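Local structure of RhCC (Rhodococcus jostii, 4U5R) at residues N60-R65 with P92-R97; V32-F37 with I69-E74; W113-L118 with K129-E134. The protein probably acts as a cofactor-independent oxygenase of the tautomerase superfamily, a magnesium-binding protein built from beta-alpha-beta units and assembled from three subunits. The protein carries 1 engineered substitution. All coordinates share one frame; numbering follows the deposited sequence.

How the interactions relate
Interaction 1 packs strand 61-68 against the loop after helix 76-90, interaction 2 joins two loops, and interaction 3 sets a turn against helix 126-134. The chain leaves strand 61-68 directly into the loop 69-74, yet interactions 1 and 2 have centres 24 Å apart, on opposite sides of the chain's centre. Interactions 2 and 3 are neighbours, with centres 12 Å apart: Ile69 CG2 meets Trp113 CG at 3.5 Å, and Phe37 CZ meets Trp131 CE3 at 3.6 Å. Both lie away from the magnesium site. In interaction 1, Arg65 packs on Ala106, the engineered position, and the Ile64 side chain lies about 11 Å from that of Ala106; no magnesium is bound to this chain.

Interaction 1: N60-R65 with P92-R97; sequences NFVRIR and PFIKER
Val62 and Ile64 meet Ile94 in a small aliphatic contact between a strand of the central sheet and the loop that carries the chain from helix 76-90 back to strand 100-107. Strand 61-68, helix 76-90 and the parallel neighbouring strand 100-107 form a beta-alpha-beta crossover, and Ile94 of its return loop packs on the first strand. The CA atoms of Val62 and Ile94 are 7.5 Å apart, close enough for their branched side chains to meet obliquely. Val62 CG1, anti to its own N (chi1 177°), touches Ile94 CD1 at 4.0 Å, while Val62 CB lies 4.2 Å from Ile94 CG2, so both branches of Ile94 are engaged. The same CD1 comes within 4.3 Å of Ile64 CD1. Ile5 and Pro8 of strand 2-8 press on Val62 as well, and Trp3 on Ile64.

The strand alternates in the usual way. Phe61, Arg63 and Arg65 leave from its other face; Arg63 forms a salt bridge with Glu102, and Arg65 reaches Asp67 of the second subunit.

At the partly exposed end of the contact the chemistry becomes polar. One water donates to Asn60 OD1 (2.6 Å) and to Arg97 O (3.0 Å), tying the residue just before the strand to Arg97 in the return loop. Asn60 ND2 bonds to Gly98 O, so both ends of this amide are directed at the returning chain. Within the loop, Arg97 N bonds to Ile94 O at 3.1 Å, closing a 3-10 type turn that begins at Ile94. The division of labour implies that the buried methyls contribute non-directional apolar packing, while the asparagine amide and its bridging water add directional bonds at the margin.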
loop_
_atom_site.group_PDB
_atom_site.type_symbol
_atom_site.label_atom_id
_atom_site.label_comp_id
_atom_site.label_asym_id
_atom_site.label_seq_id
_atom_site.Cartn_x
_atom_site.Cartn_y
_atom_site.Cartn_z
ATOM N N ASN B 60 -13.205 5.699 -16.304
ATOM C CA ASN B 60 -13.432 4.371 -16.861
ATOM C C ASN B 60 -12.222 3.480 -16.571
ATOM O O ASN B 60 -11.867 2.585 -17.339
ATOM C CB ASN B 60 -13.711 4.469 -18.368
ATOM C CG ASN B 60 -14.232 3.167 -18.962
ATOM O OD1 ASN B 60 -15.157 2.552 -18.436
ATOM N ND2 ASN B 60 -13.608 2.727 -20.048
ATOM N N PHE B 61 -11.614 3.708 -15.411
ATOM C CA PHE B 61 -10.353 3.053 -15.109
ATOM C C PHE B 61 -10.420 2.282 -13.792
ATOM O O PHE B 61 -10.850 2.824 -12.769
ATOM C CB PHE B 61 -9.238 4.105 -15.080
ATOM C CG PHE B 61 -7.847 3.531 -14.968
ATOM C CD1 PHE B 61 -7.160 3.103 -16.093
ATOM C CD2 PHE B 61 -7.220 3.447 -13.737
ATOM C CE1 PHE B 61 -5.872 2.576 -15.989
ATOM C CE2 PHE B 61 -5.936 2.928 -13.629
ATOM C CZ PHE B 61 -5.266 2.491 -14.752
ATOM N N VAL B 62 -10.015 1.013 -13.840
ATOM C CA VAL B 62 -9.957 0.166 -12.653
ATOM C C VAL B 62 -8.492 -0.086 -12.283
ATOM O O VAL B 62 -7.721 -0.627 -13.075
ATOM C CB VAL B 62 -10.705 -1.175 -12.879
ATOM C CG1 VAL B 62 -10.553 -2.072 -11.647
ATOM C CG2 VAL B 62 -12.182 -0.919 -13.190
ATOM N N ARG B 63 -8.097 0.317 -11.082
ATOM C CA ARG B 63 -6.725 0.094 -10.617
ATOM C C ARG B 63 -6.703 -0.975 -9.530
ATOM O O ARG B 63 -7.410 -0.852 -8.527
ATOM C CB ARG B 63 -6.123 1.417 -10.104
ATOM C CG ARG B 63 -4.606 1.416 -9.876
ATOM C CD ARG B 63 -3.885 0.993 -11.149
ATOM N NE ARG B 63 -2.445 1.197 -11.042
ATOM C CZ ARG B 63 -1.572 0.324 -10.548
ATOM N NH1 ARG B 63 -1.968 -0.848 -10.048
ATOM N NH2 ARG B 63 -0.286 0.654 -10.533
ATOM N N ILE B 64 -5.885 -2.012 -9.725
ATOM C CA ILE B 64 -5.791 -3.134 -8.784
ATOM C C ILE B 64 -4.387 -3.211 -8.188
ATOM O O ILE B 64 -3.394 -3.097 -8.908
ATOM C CB ILE B 64 -6.100 -4.489 -9.465
ATOM C CG1 ILE B 64 -7.432 -4.454 -10.231
ATOM C CG2 ILE B 64 -6.005 -5.627 -8.430
ATOM C CD1 ILE B 64 -7.231 -4.354 -11.757
ATOM N N ARG B 65 -4.299 -3.383 -6.875
ATOM C CA ARG B 65 -3.003 -3.554 -6.218
ATOM C C ARG B 65 -3.124 -4.651 -5.184
ATOM O O ARG B 65 -4.097 -4.693 -4.470
ATOM C CB ARG B 65 -2.542 -2.253 -5.554
ATOM C CG ARG B 65 -1.183 -2.370 -4.885
ATOM C CD ARG B 65 -0.938 -1.269 -3.855
ATOM N NE ARG B 65 0.447 -1.357 -3.401
ATOM C CZ ARG B 65 0.874 -2.209 -2.480
ATOM N NH1 ARG B 65 0.015 -3.029 -1.879
ATOM N NH2 ARG B 65 2.163 -2.237 -2.159
ATOM N N PRO B 92 -13.656 -11.127 -17.176
ATOM C CA PRO B 92 -15.112 -11.016 -17.361
ATOM C C PRO B 92 -15.757 -9.778 -16.737
ATOM O O PRO B 92 -16.794 -9.312 -17.242
ATOM C CB PRO B 92 -15.642 -12.292 -16.692
ATOM C CG PRO B 92 -14.511 -13.258 -16.834
ATOM C CD PRO B 92 -13.295 -12.416 -16.557
ATOM N N PHE B 93 -15.141 -9.234 -15.690
ATOM C CA PHE B 93 -15.696 -8.085 -14.967
ATOM C C PHE B 93 -15.095 -6.745 -15.377
ATOM O O PHE B 93 -15.704 -5.700 -15.154
ATOM C CB PHE B 93 -15.493 -8.274 -13.459
ATOM C CG PHE B 93 -16.087 -9.548 -12.920
ATOM C CD1 PHE B 93 -17.395 -9.586 -12.451
ATOM C CD2 PHE B 93 -15.322 -10.701 -12.858
ATOM C CE1 PHE B 93 -17.936 -10.766 -11.951
ATOM C CE2 PHE B 93 -15.858 -11.882 -12.368
ATOM C CZ PHE B 93 -17.167 -11.911 -11.907
ATOM N N ILE B 94 -13.902 -6.780 -15.955
ATOM C CA ILE B 94 -13.158 -5.552 -16.212
ATOM C C ILE B 94 -12.867 -5.399 -17.716
ATOM O O ILE B 94 -13.536 -4.604 -18.385
ATOM C CB ILE B 94 -11.878 -5.523 -15.350
ATOM C CG1 ILE B 94 -12.295 -5.534 -13.874
ATOM C CG2 ILE B 94 -11.063 -4.271 -15.629
ATOM C CD1 ILE B 94 -11.165 -5.789 -12.905
ATOM N N LYS B 95 -11.917 -6.156 -18.262
ATOM C CA LYS B 95 -11.636 -6.077 -19.704
ATOM C C LYS B 95 -12.905 -6.183 -20.547
ATOM O O LYS B 95 -13.148 -5.331 -21.411
ATOM C CB LYS B 95 -10.646 -7.168 -20.133
ATOM C CG LYS B 95 -10.355 -7.201 -21.641
ATOM C CD LYS B 95 -9.353 -8.302 -21.991
ATOM C CE LYS B 95 -8.936 -8.256 -23.459
ATOM N NZ LYS B 95 -8.025 -7.095 -23.735
ATOM N N GLU B 96 -13.732 -7.184 -20.262
ATOM C CA GLU B 96 -14.879 -7.489 -21.128
ATOM C C GLU B 96 -16.082 -6.565 -20.905
ATOM O O GLU B 96 -17.082 -6.665 -21.622
ATOM C CB GLU B 96 -15.283 -8.958 -20.949
ATOM C CG GLU B 96 -14.209 -9.914 -21.467
ATOM C CD GLU B 96 -14.486 -11.378 -21.147
ATOM O OE1 GLU B 96 -15.642 -11.723 -20.834
ATOM O OE2 GLU B 96 -13.531 -12.185 -21.202
ATOM N N ARG B 97 -15.980 -5.648 -19.943
ATOM C CA ARG B 97 -16.990 -4.611 -19.763
ATOM C C ARG B 97 -16.473 -3.268 -20.269
ATOM O O ARG B 97 -17.106 -2.234 -20.063
ATOM C CB ARG B 97 -17.406 -4.498 -18.293
ATOM C CG ARG B 97 -18.112 -5.744 -17.783
ATOM C CD ARG B 97 -18.787 -5.477 -16.454
ATOM N NE ARG B 97 -19.375 -6.695 -15.897
ATOM C CZ ARG B 97 -19.947 -6.765 -14.696
ATOM N NH1 ARG B 97 -20.026 -5.678 -13.931
ATOM N NH2 ARG B 97 -20.455 -7.915 -14.266
HETATM O O HOH W 1 -16.713 0.658 -19.434
#

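Interaction 2: V32-F37 with I69-E74; sequences VNLPRF and IARQME
Arg71 makes van der Waals contact with Val32 and Leu34, with Leu34 over one face of its guanidinium group and Val32 meeting that group obliquely. Leu34 CD1 is 3.6 Å from NH1 of Arg71 and offset toward the rim of the group; the two side chains run past each other in opposite directions. Val32 CG2 comes to 3.3 Å from Arg71 NE. A bend in the arginine chain at chi2 (-78°) folds the guanidinium back toward both residues.

The apolar component is lighter, with Leu34 CD1 lying 4.5 Å from Ala70 CB. What meets here are two connections of the beta-alpha-beta architecture: 32-37 leads from helix 14-32 into strand 40-46, whereas the loop 69-74 leads from strand 61-68 into helix 76-90. Asn33, the first residue to leave the helix, adopts positive phi, and the chain then turns to present Leu34.

The charge of Arg71 is answered from elsewhere, for its NH2 forms a salt bridge with Glu128 of helix 126-134. That carboxylate probably fixes the rotation of the guanidinium and so keeps one of its faces turned to Leu34. Side chains of Leu34 and Pro35 also touch Glu128.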
loop_
_atom_site.group_PDB
_atom_site.type_symbol
_atom_site.label_atom_id
_atom_site.label_comp_id
_atom_site.label_asym_id
_atom_site.label_seq_id
_atom_site.Cartn_x
_atom_site.Cartn_y
_atom_site.Cartn_z
ATOM N N VAL B 32 -2.651 -23.361 -4.398
ATOM C CA VAL B 32 -1.804 -23.545 -3.223
ATOM C C VAL B 32 -2.601 -23.906 -1.954
ATOM O O VAL B 32 -2.090 -23.792 -0.837
ATOM C CB VAL B 32 -0.936 -22.273 -2.996
ATOM C CG1 VAL B 32 -1.743 -21.147 -2.360
ATOM C CG2 VAL B 32 0.319 -22.594 -2.193
ATOM N N ASN B 33 -3.828 -24.396 -2.149
ATOM C CA ASN B 33 -4.771 -24.742 -1.071
ATOM C C ASN B 33 -4.645 -23.843 0.151
ATOM O O ASN B 33 -4.510 -24.297 1.286
ATOM C CB ASN B 33 -4.627 -26.212 -0.652
ATOM C CG ASN B 33 -5.751 -26.666 0.283
ATOM O OD1 ASN B 33 -6.929 -26.397 0.035
ATOM N ND2 ASN B 33 -5.388 -27.361 1.356
ATOM N N LEU B 34 -4.673 -22.548 -0.105
ATOM C CA LEU B 34 -4.714 -21.567 0.954
ATOM C C LEU B 34 -6.098 -21.595 1.592
ATOM O O LEU B 34 -7.100 -21.806 0.902
ATOM C CB LEU B 34 -4.413 -20.176 0.391
ATOM C CG LEU B 34 -3.326 -19.323 1.027
ATOM C CD1 LEU B 34 -2.069 -20.142 1.170
ATOM C CD2 LEU B 34 -3.070 -18.087 0.171
ATOM N N PRO B 35 -6.159 -21.374 2.908
ATOM C CA PRO B 35 -7.456 -21.157 3.554
ATOM C C PRO B 35 -8.185 -20.019 2.848
ATOM O O PRO B 35 -7.552 -18.999 2.540
ATOM C CB PRO B 35 -7.087 -20.783 4.992
ATOM C CG PRO B 35 -5.714 -21.371 5.191
ATOM C CD PRO B 35 -5.032 -21.314 3.860
ATOM N N ARG B 36 -9.466 -20.203 2.559
ATOM C CA ARG B 36 -10.193 -19.221 1.772
ATOM C C ARG B 36 -10.159 -17.860 2.444
ATOM O O ARG B 36 -9.996 -16.835 1.766
ATOM C CB ARG B 36 -11.637 -19.670 1.549
ATOM C CG ARG B 36 -11.775 -20.950 0.756
ATOM C CD ARG B 36 -13.233 -21.354 0.700
ATOM N NE ARG B 36 -14.004 -20.264 0.122
ATOM C CZ ARG B 36 -14.186 -20.109 -1.184
ATOM N NH1 ARG B 36 -14.883 -19.079 -1.637
ATOM N NH2 ARG B 36 -13.668 -20.990 -2.033
ATOM N N PHE B 37 -10.268 -17.834 3.771
ATOM C CA PHE B 37 -10.385 -16.563 4.473
ATOM C C PHE B 37 -9.091 -15.728 4.478
ATOM O O PHE B 37 -9.150 -14.558 4.853
ATOM C CB PHE B 37 -10.865 -16.764 5.920
ATOM C CG PHE B 37 -9.863 -17.440 6.809
ATOM C CD1 PHE B 37 -8.930 -16.705 7.525
ATOM C CD2 PHE B 37 -9.891 -18.812 6.960
ATOM C CE1 PHE B 37 -8.018 -17.343 8.346
ATOM C CE2 PHE B 37 -8.981 -19.452 7.786
ATOM C CZ PHE B 37 -8.050 -18.709 8.482
ATOM N N ILE B 69 1.488 -12.185 1.094
ATOM C CA ILE B 69 2.067 -12.291 2.426
ATOM C C ILE B 69 2.436 -13.715 2.788
ATOM O O ILE B 69 3.495 -13.957 3.358
ATOM C CB ILE B 69 1.091 -11.763 3.486
ATOM C CG1 ILE B 69 0.508 -10.422 3.030
ATOM C CG2 ILE B 69 1.790 -11.644 4.837
ATOM C CD1 ILE B 69 -0.862 -10.085 3.660
ATOM N N ALA B 70 1.556 -14.657 2.457
ATOM C CA ALA B 70 1.704 -16.031 2.926
ATOM C C ALA B 70 2.787 -16.777 2.148
ATOM O O ALA B 70 3.564 -17.537 2.726
ATOM C CB ALA B 70 0.368 -16.766 2.835
ATOM N N ARG B 71 2.858 -16.549 0.841
ATOM C CA ARG B 71 3.816 -17.271 0.011
ATOM C C ARG B 71 4.722 -16.318 -0.760
ATOM O O ARG B 71 4.327 -15.197 -1.087
ATOM C CB ARG B 71 3.092 -18.190 -0.982
ATOM C CG ARG B 71 2.164 -19.234 -0.368
ATOM C CD ARG B 71 2.935 -20.417 0.201
ATOM N NE ARG B 71 2.091 -21.605 0.346
ATOM C CZ ARG B 71 1.302 -21.840 1.390
ATOM N NH1 ARG B 71 1.232 -20.961 2.381
ATOM N NH2 ARG B 71 0.575 -22.950 1.437
ATOM N N GLN B 72 5.940 -16.770 -1.040
ATOM C CA GLN B 72 6.805 -16.100 -1.999
ATOM C C GLN B 72 6.732 -16.838 -3.325
ATOM O O GLN B 72 6.539 -18.052 -3.352
ATOM C CB GLN B 72 8.252 -16.053 -1.508
ATOM C CG GLN B 72 8.631 -14.796 -0.748
ATOM C CD GLN B 72 10.129 -14.690 -0.515
ATOM O OE1 GLN B 72 10.805 -15.689 -0.264
ATOM N NE2 GLN B 72 10.657 -13.475 -0.615
ATOM N N MET B 73 6.888 -16.104 -4.419
ATOM C CA MET B 73 6.948 -16.712 -5.740
ATOM C C MET B 73 8.387 -16.641 -6.230
ATOM O O MET B 73 8.900 -15.557 -6.510
ATOM C CB MET B 73 5.995 -16.008 -6.704
ATOM C CG MET B 73 4.536 -16.158 -6.323
ATOM S SD MET B 73 3.414 -15.221 -7.378
ATOM C CE MET B 73 3.857 -13.539 -6.959
ATOM N N GLU B 74 9.037 -17.798 -6.320
ATOM C CA GLU B 74 10.493 -17.847 -6.435
ATOM C C GLU B 74 11.057 -18.070 -7.842
ATOM O O GLU B 74 12.273 -18.066 -8.015
ATOM C CB GLU B 74 11.034 -18.938 -5.508
ATOM C CG GLU B 74 10.709 -18.714 -4.040
ATOM C CD GLU B 74 11.410 -19.707 -3.134
ATOM O OE1 GLU B 74 12.521 -20.157 -3.486
ATOM O OE2 GLU B 74 10.848 -20.042 -2.072
#

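Interaction 3: W113-L118 with K129-E134; sequences WRTQGL and KLWAKE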
loop_
_atom_site.group_PDB
_atom_site.type_symbol
_atom_site.label_atom_id
_atom_site.label_comp_id
_atom_site.label_asym_id
_atom_site.label_seq_id
_atom_site.Cartn_x
_atom_site.Cartn_y
_atom_site.Cartn_z
ATOM N N TRP B 113 2.695 -10.515 10.186
ATOM C CA TRP B 113 1.343 -10.775 9.732
ATOM C C TRP B 113 0.614 -11.588 10.786
ATOM O O TRP B 113 1.114 -12.607 11.230
ATOM C CB TRP B 113 1.399 -11.510 8.387
ATOM C CG TRP B 113 0.106 -12.113 7.922
ATOM C CD1 TRP B 113 -1.142 -11.543 7.961
ATOM C CD2 TRP B 113 -0.068 -13.411 7.342
ATOM N NE1 TRP B 113 -2.070 -12.404 7.427
ATOM C CE2 TRP B 113 -1.435 -13.557 7.043
ATOM C CE3 TRP B 113 0.808 -14.460 7.042
ATOM C CZ2 TRP B 113 -1.956 -14.720 6.471
ATOM C CZ3 TRP B 113 0.292 -15.611 6.475
ATOM C CH2 TRP B 113 -1.078 -15.731 6.190
ATOM N N ARG B 114 -0.559 -11.131 11.206
ATOM C CA ARG B 114 -1.368 -11.897 12.136
ATOM C C ARG B 114 -2.792 -11.881 11.620
ATOM O O ARG B 114 -3.236 -10.891 11.033
ATOM C CB ARG B 114 -1.309 -11.312 13.559
ATOM C CG ARG B 114 0.093 -11.204 14.164
ATOM C CD ARG B 114 0.604 -12.589 14.546
ATOM N NE ARG B 114 1.878 -12.550 15.255
ATOM C CZ ARG B 114 3.072 -12.679 14.678
ATOM N NH1 ARG B 114 3.184 -12.836 13.357
ATOM N NH2 ARG B 114 4.168 -12.637 15.431
ATOM N N THR B 115 -3.525 -12.961 11.840
ATOM C CA THR B 115 -4.948 -12.939 11.544
ATOM C C THR B 115 -5.719 -13.397 12.786
ATOM O O THR B 115 -5.373 -14.398 13.403
ATOM C CB THR B 115 -5.290 -13.791 10.308
ATOM O OG1 THR B 115 -6.677 -13.592 9.965
ATOM C CG2 THR B 115 -4.971 -15.277 10.540
ATOM N N GLN B 116 -6.743 -12.631 13.156
ATOM C CA GLN B 116 -7.451 -12.780 14.440
ATOM C C GLN B 116 -6.479 -12.848 15.632
ATOM O O GLN B 116 -6.728 -13.556 16.621
ATOM C CB GLN B 116 -8.355 -14.019 14.419
ATOM C CG GLN B 116 -9.686 -13.856 15.155
ATOM C CD GLN B 116 -10.741 -13.078 14.378
ATOM O OE1 GLN B 116 -10.469 -12.470 13.343
ATOM N NE2 GLN B 116 -11.964 -13.115 14.872
ATOM N N GLY B 117 -5.384 -12.102 15.526
ATOM C CA GLY B 117 -4.349 -12.051 16.546
ATOM C C GLY B 117 -3.432 -13.264 16.585
ATOM O O GLY B 117 -2.571 -13.342 17.459
ATOM N N LEU B 118 -3.614 -14.202 15.655
ATOM C CA LEU B 118 -2.865 -15.462 15.661
ATOM C C LEU B 118 -1.740 -15.467 14.637
ATOM O O LEU B 118 -1.862 -14.865 13.571
ATOM C CB LEU B 118 -3.800 -16.649 15.383
ATOM C CG LEU B 118 -4.988 -16.869 16.323
ATOM C CD1 LEU B 118 -5.898 -17.982 15.815
ATOM C CD2 LEU B 118 -4.480 -17.175 17.735
ATOM N N LYS B 129 -3.566 -26.766 6.747
ATOM C CA LYS B 129 -4.632 -27.560 6.153
ATOM C C LYS B 129 -5.890 -27.591 7.016
ATOM O O LYS B 129 -6.997 -27.623 6.497
ATOM C CB LYS B 129 -4.159 -28.992 5.894
ATOM C CG LYS B 129 -3.063 -29.118 4.849
ATOM C CD LYS B 129 -2.722 -30.591 4.618
ATOM C CE LYS B 129 -1.702 -30.785 3.499
ATOM N NZ LYS B 129 -0.348 -30.288 3.873
ATOM N N LEU B 130 -5.711 -27.595 8.335
ATOM C CA LEU B 130 -6.830 -27.564 9.274
ATOM C C LEU B 130 -7.581 -26.237 9.227
ATOM O O LEU B 130 -8.813 -26.189 9.204
ATOM C CB LEU B 130 -6.317 -27.814 10.696
ATOM C CG LEU B 130 -7.358 -28.078 11.782
ATOM C CD1 LEU B 130 -8.133 -29.350 11.469
ATOM C CD2 LEU B 130 -6.683 -28.186 13.148
ATOM N N TRP B 131 -6.813 -25.159 9.224
ATOM C CA TRP B 131 -7.377 -23.834 9.030
ATOM C C TRP B 131 -8.174 -23.745 7.730
ATOM O O TRP B 131 -9.235 -23.127 7.699
ATOM C CB TRP B 131 -6.267 -22.785 9.035
ATOM C CG TRP B 131 -5.807 -22.353 10.389
ATOM C CD1 TRP B 131 -5.819 -23.084 11.549
ATOM C CD2 TRP B 131 -5.262 -21.077 10.725
ATOM N NE1 TRP B 131 -5.310 -22.333 12.588
ATOM C CE2 TRP B 131 -4.963 -21.098 12.108
ATOM C CE3 TRP B 131 -4.993 -19.916 9.991
ATOM C CZ2 TRP B 131 -4.414 -20.005 12.767
ATOM C CZ3 TRP B 131 -4.435 -18.839 10.641
ATOM C CH2 TRP B 131 -4.159 -18.885 12.021
ATOM N N ALA B 132 -7.674 -24.372 6.669
ATOM C CA ALA B 132 -8.365 -24.347 5.373
ATOM C C ALA B 132 -9.682 -25.136 5.438
ATOM O O ALA B 132 -10.734 -24.643 5.014
ATOM C CB ALA B 132 -7.464 -24.888 4.272
ATOM N N LYS B 133 -9.624 -26.334 6.014
ATOM C CA LYS B 133 -10.792 -27.202 6.122
ATOM C C LYS B 133 -11.901 -26.561 6.964
ATOM O O LYS B 133 -13.087 -26.618 6.617
ATOM C CB LYS B 133 -10.376 -28.554 6.721
ATOM C CG LYS B 133 -11.462 -29.616 6.729
ATOM C CD LYS B 133 -10.973 -30.903 7.382
ATOM C CE LYS B 133 -10.581 -30.666 8.835
ATOM N NZ LYS B 133 -11.719 -30.136 9.648
ATOM N N GLU B 134 -11.510 -25.949 8.072
ATOM C CA GLU B 134 -12.459 -25.300 8.961
ATOM C C GLU B 134 -12.877 -23.939 8.439
ATOM O O GLU B 134 -13.940 -23.421 8.788
ATOM C CB GLU B 134 -11.854 -25.148 10.356
ATOM C CG GLU B 134 -11.597 -26.464 11.042
ATOM C CD GLU B 134 -12.882 -27.118 11.510
ATOM O OE1 GLU B 134 -13.908 -26.409 11.618
ATOM O OE2 GLU B 134 -12.865 -28.339 11.765
#
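Thr115 and Leu118, the first and last residues of a type I' beta turn, hold the six-membered ring of Trp131 from two directions. The closest packing is at Thr115, whose CG2 lies 3.6 Å from CZ3 of Trp131. With OG1 anti to the backbone N (chi1 -173°), the methyl is left on the side that meets the indole. Leu118 adds CD1 at 3.9 Å from Trp131 CZ2, and its CB lies near CH2. Both approaches to the ring are oblique. The turn itself is closed by Leu118 N to Thr115 O (2.9 Å) and Thr115 N to Leu118 O (3.1 Å).

The outer side of the helix is looser: Lys133 is exposed, and its NZ makes a weak bond to Glu134 OE2 within a salt bridge. The indole nitrogen of Trp131, NE1, donates to Ile138 O. An alanine in place of Trp131 would probably open a gap beside Thr115 and Leu118 and leave that carbonyl without its donor.

Tyr38 supplies further packing on the indole. Helix 126-134 thus lies beside the loop entering strand 40-46, while the strand 113-115 pairs antiparallel with a strand of the third subunit, carrying the sheet across the interface.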